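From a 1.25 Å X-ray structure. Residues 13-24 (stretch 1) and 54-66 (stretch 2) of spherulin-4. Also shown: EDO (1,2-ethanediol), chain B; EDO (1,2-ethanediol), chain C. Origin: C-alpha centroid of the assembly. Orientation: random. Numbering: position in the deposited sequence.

Stretch 1 13-24: PLYVYPAPGAWD
Stretch 2 (54-66) PDGNYTREIPKLA

Residues 13-24 of spherulin-4 run as an irregular segment into two turns, and pack against a helix spanning 56-66, kinked where Pro 63 N, having no hydrogen to donate, makes no bond to the turn before. The backbones come nearest at Pro 18 and Asn 57, whose CA atoms lie 5.7 Å apart; 608 Å² is buried in all.

Asp 55 (chi1 p, 77°) does two jobs before the helix. Its OD1 accepts from Tyr 58 N at 3.1 Å and, weakly, from Asn 57 N at 3.0 Å, capping amides that have no preceding turn to bond. Its OD2 accepts from Tyr 17 OH at 2.6 Å. The same Tyr 17 OH receives Asn 57 ND2 at 2.9 Å, almost linearly (167°), so the phenol both donates and accepts. Tyr 17 is t (phi/psi -67/132), which carries the hydroxyl to the start of the helix although its CA-to-CB bond points sideways.

Asn 57 (chi1 m) is equally well used: its OD1 accepts from Arg 60 NH1 and Arg 60 NH2, both at 3.0 Å. Arg 60 (t, t, p, chi4 -107°) curls so that its NE also meets Glu 61 OE2 at 2.8 Å in a salt bridge, and its NH2 lies 3.2 Å from Pro 18 O. Glu 61 (m, m, -17°) turns OE1 to Lys 64 NZ at 2.8 Å, a second salt bridge. Charge buried at Glu 61 is thus compensated within the helix, while water 2 bonds to Glu 61 OE2 at 2.7 Å and accepts from Gly 21 N at 2.8 Å, linking the stretches.

Pro 18 (phi/psi -79/51) offers a compact, apolar ring, puckered C-gamma endo: its CG sits 3.4 Å from the centroid of the Tyr 58 ring, 2° off the normal. Tyr 58 (m, chi2 -79°) thereby presents a face to proline, while water 1 joins Tyr 58 OH (2.9 Å) to Leu 14 O (2.7 Å).

A type II turn, Ala 19 to Ala 22, closes with Ala 22 N to Ala 19 O at 2.9 Å; Gly 21, at 86/-15, suits it because a CB would jam against the preceding carbonyl. A type I turn follows, with Asp 24 N to Gly 21 O at 3.1 Å. Trp 23 (m, chi2 0°), within the second turn, points toward the helix. Its NE1 donates to Val 16 O at 2.9 Å, satisfying the indole's polar atom within its own stretch. The six-membered ring packs instead: Trp 23 CE3 lies 3.5 Å from Leu 65 CD1 and 3.6 Å from Glu 61 CB. Leu 65 (m, t) also meets Leu 14 (t, p), Leu 65 CD1 to Leu 14 CD2 at 3.8 Å.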

# COMPACT_ATOMS: atom_id res chain seq x y z
N PRO A 13 2.53 1.18 4.27
CA PRO A 13 3.83 1.11 3.61
C PRO A 13 4.84 0.77 4.68
O PRO A 13 5.35 1.64 5.38
CB PRO A 13 4.02 2.51 3.03
CG PRO A 13 3.11 3.38 3.82
CD PRO A 13 2.09 2.57 4.52
N LEU A 14 5.10 -0.52 4.85
CA LEU A 14 5.83 -1.01 6.01
C LEU A 14 7.31 -1.05 5.70
O LEU A 14 7.91 -2.11 5.52
CB LEU A 14 5.31 -2.39 6.42
CG LEU A 14 5.88 -2.96 7.72
CD1 LEU A 14 5.49 -2.08 8.89
CD2 LEU A 14 5.41 -4.37 7.94
N TYR A 15 7.91 0.13 5.60
CA TYR A 15 9.32 0.24 5.24
C TYR A 15 10.14 0.40 6.53
O TYR A 15 11.10 1.16 6.59
CB TYR A 15 9.58 1.39 4.26
CG TYR A 15 8.69 1.40 3.03
CD1 TYR A 15 7.98 0.26 2.64
CD2 TYR A 15 8.52 2.55 2.30
CE1 TYR A 15 7.16 0.28 1.54
CE2 TYR A 15 7.69 2.58 1.18
CZ TYR A 15 7.00 1.43 0.82
OH TYR A 15 6.16 1.45 -0.27
N VAL A 16 9.67 -0.26 7.57
CA VAL A 16 10.34 -0.40 8.84
C VAL A 16 11.21 -1.64 8.76
O VAL A 16 10.72 -2.69 8.40
CB VAL A 16 9.27 -0.66 9.93
CG1 VAL A 16 9.90 -0.83 11.29
CG2 VAL A 16 8.23 0.47 9.97
N TYR A 17 12.49 -1.52 9.09
CA TYR A 17 13.33 -2.70 9.06
C TYR A 17 12.89 -3.70 10.16
O TYR A 17 12.69 -3.30 11.30
CB TYR A 17 14.80 -2.33 9.24
CG TYR A 17 15.67 -3.55 9.13
CD1 TYR A 17 15.99 -4.08 7.90
CD2 TYR A 17 16.13 -4.21 10.27
CE1 TYR A 17 16.74 -5.22 7.78
CE2 TYR A 17 16.90 -5.35 10.16
CZ TYR A 17 17.20 -5.85 8.91
OH TYR A 17 17.94 -6.99 8.78
N PRO A 18 12.73 -4.99 9.81
CA PRO A 18 12.15 -5.97 10.74
C PRO A 18 13.10 -6.51 11.81
O PRO A 18 13.23 -7.72 12.00
CB PRO A 18 11.68 -7.09 9.80
CG PRO A 18 12.60 -7.00 8.64
CD PRO A 18 12.86 -5.54 8.45
N ALA A 19 13.76 -5.60 12.52
CA ALA A 19 14.48 -5.99 13.72
C ALA A 19 13.48 -6.62 14.69
O ALA A 19 12.29 -6.34 14.61
CB ALA A 19 15.12 -4.78 14.34
N PRO A 20 13.96 -7.49 15.59
CA PRO A 20 13.03 -8.07 16.56
C PRO A 20 12.20 -6.99 17.26
O PRO A 20 12.75 -5.99 17.74
CB PRO A 20 13.97 -8.79 17.54
CG PRO A 20 15.12 -9.19 16.67
CD PRO A 20 15.32 -8.04 15.73
N GLY A 21 10.89 -7.18 17.26
CA GLY A 21 9.97 -6.24 17.89
C GLY A 21 9.53 -5.07 17.04
O GLY A 21 8.54 -4.42 17.36
N ALA A 22 10.23 -4.81 15.93
CA ALA A 22 9.98 -3.58 15.17
C ALA A 22 8.59 -3.53 14.56
O ALA A 22 8.02 -2.44 14.39
CB ALA A 22 11.03 -3.39 14.08
N TRP A 23 8.05 -4.68 14.17
CA TRP A 23 6.73 -4.73 13.55
C TRP A 23 5.61 -4.96 14.56
O TRP A 23 4.44 -5.05 14.16
CB TRP A 23 6.72 -5.80 12.45
CG TRP A 23 7.50 -5.42 11.23
CD1 TRP A 23 8.20 -4.27 11.02
CD2 TRP A 23 7.66 -6.20 10.05
NE1 TRP A 23 8.77 -4.28 9.77
CE2 TRP A 23 8.45 -5.46 9.15
CE3 TRP A 23 7.19 -7.46 9.66
CZ2 TRP A 23 8.79 -5.94 7.89
CZ3 TRP A 23 7.53 -7.94 8.40
CH2 TRP A 23 8.33 -7.18 7.53
N ASP A 24 5.94 -5.01 15.85
CA ASP A 24 4.95 -5.27 16.88
C ASP A 24 3.77 -4.30 16.84
O ASP A 24 2.64 -4.73 17.02
CB ASP A 24 5.58 -5.24 18.27
CG ASP A 24 6.37 -6.51 18.61
OD1 ASP A 24 6.56 -7.38 17.74
OD2 ASP A 24 6.82 -6.62 19.77
N PRO A 54 15.13 -12.64 1.04
CA PRO A 54 15.59 -11.50 1.82
C PRO A 54 16.33 -11.99 3.05
O PRO A 54 16.55 -13.20 3.22
CB PRO A 54 14.28 -10.81 2.18
CG PRO A 54 13.34 -11.96 2.37
CD PRO A 54 13.74 -12.98 1.33
N ASP A 55 16.76 -11.07 3.92
CA ASP A 55 17.60 -11.46 5.03
C ASP A 55 16.83 -12.20 6.13
O ASP A 55 15.61 -12.37 6.03
CB ASP A 55 18.43 -10.27 5.54
CG ASP A 55 17.66 -9.28 6.38
OD1 ASP A 55 16.61 -9.61 6.97
OD2 ASP A 55 18.17 -8.15 6.51
N GLY A 56 17.53 -12.65 7.15
CA GLY A 56 16.95 -13.52 8.15
C GLY A 56 15.91 -12.85 9.01
O GLY A 56 15.03 -13.50 9.57
N ASN A 57 16.01 -11.53 9.16
CA ASN A 57 14.97 -10.79 9.86
C ASN A 57 13.68 -10.79 9.05
O ASN A 57 12.61 -11.04 9.60
CB ASN A 57 15.44 -9.37 10.16
CG ASN A 57 16.42 -9.30 11.32
OD1 ASN A 57 16.18 -9.87 12.39
ND2 ASN A 57 17.53 -8.61 11.11
N TYR A 58 13.77 -10.53 7.75
CA TYR A 58 12.60 -10.60 6.90
C TYR A 58 12.03 -12.01 6.85
O TYR A 58 10.81 -12.19 6.89
CB TYR A 58 12.92 -10.10 5.48
CG TYR A 58 12.83 -8.60 5.34
CD1 TYR A 58 11.60 -7.99 5.21
CD2 TYR A 58 13.96 -7.79 5.36
CE1 TYR A 58 11.47 -6.64 5.10
CE2 TYR A 58 13.83 -6.40 5.27
CZ TYR A 58 12.57 -5.85 5.13
OH TYR A 58 12.40 -4.49 5.03
N THR A 59 12.89 -13.02 6.77
CA THR A 59 12.36 -14.37 6.64
C THR A 59 11.68 -14.83 7.92
O THR A 59 10.81 -15.70 7.88
CB THR A 59 13.41 -15.39 6.18
OG1 THR A 59 14.45 -15.43 7.13
CG2 THR A 59 13.97 -15.00 4.83
N ARG A 60 12.08 -14.26 9.06
CA ARG A 60 11.40 -14.54 10.33
C ARG A 60 10.06 -13.79 10.43
O ARG A 60 9.04 -14.37 10.83
CB ARG A 60 12.28 -14.15 11.52
CG ARG A 60 11.66 -14.47 12.89
CD ARG A 60 12.52 -13.93 14.04
NE ARG A 60 12.55 -12.47 14.01
CZ ARG A 60 13.60 -11.73 13.65
NH1 ARG A 60 14.75 -12.29 13.30
NH2 ARG A 60 13.48 -10.41 13.62
N GLU A 61 10.07 -12.51 10.09
CA GLU A 61 8.92 -11.65 10.40
C GLU A 61 7.80 -11.70 9.36
O GLU A 61 6.63 -11.56 9.70
CB GLU A 61 9.39 -10.20 10.60
CG GLU A 61 10.39 -10.02 11.74
CD GLU A 61 9.81 -10.28 13.12
OE1 GLU A 61 8.57 -10.28 13.28
OE2 GLU A 61 10.61 -10.47 14.06
N ILE A 62 8.14 -11.87 8.09
CA ILE A 62 7.11 -11.91 7.07
C ILE A 62 6.07 -13.01 7.31
O ILE A 62 4.88 -12.73 7.24
CB ILE A 62 7.72 -11.99 5.66
CG1 ILE A 62 8.31 -10.63 5.29
CG2 ILE A 62 6.68 -12.44 4.62
CD1 ILE A 62 9.25 -10.68 4.11
N PRO A 63 6.50 -14.25 7.59
CA PRO A 63 5.49 -15.29 7.82
C PRO A 63 4.55 -15.01 8.99
O PRO A 63 3.41 -15.47 8.97
CB PRO A 63 6.35 -16.54 8.09
CG PRO A 63 7.60 -16.27 7.36
CD PRO A 63 7.86 -14.81 7.55
N LYS A 64 5.03 -14.28 9.99
CA LYS A 64 4.16 -13.92 11.11
C LYS A 64 3.00 -13.04 10.66
O LYS A 64 1.87 -13.23 11.09
CB LYS A 64 4.96 -13.22 12.21
CG LYS A 64 5.97 -14.14 12.88
CD LYS A 64 7.03 -13.38 13.67
CE LYS A 64 6.43 -12.48 14.73
NZ LYS A 64 7.48 -11.69 15.43
N LEU A 65 3.28 -12.08 9.78
CA LEU A 65 2.21 -11.23 9.27
C LEU A 65 1.34 -12.00 8.30
O LEU A 65 0.11 -11.84 8.30
CB LEU A 65 2.76 -9.98 8.57
CG LEU A 65 3.55 -8.98 9.40
CD1 LEU A 65 3.89 -7.78 8.56
CD2 LEU A 65 2.79 -8.55 10.65
N ALA A 66 1.96 -12.82 7.46
CA ALA A 66 1.23 -13.58 6.45
C ALA A 66 0.24 -14.55 7.08
O ALA A 66 -0.74 -14.93 6.45
CB ALA A 66 2.20 -14.33 5.56
C1 EDO B . 3.34 4.74 -0.07
O1 EDO B . 2.60 5.21 -1.21
C2 EDO B . 4.85 4.86 -0.22
O2 EDO B . 5.39 3.92 -1.16
C1 EDO C . 4.11 2.02 8.18
O1 EDO C . 5.49 2.36 8.35
C2 EDO C . 3.51 1.91 9.57
O2 EDO C . 3.43 3.21 10.16
O HOH W 1 9.62 -3.94 4.44
O HOH W 2 9.59 -9.49 16.38
O HOH W 3 7.57 -7.86 15.42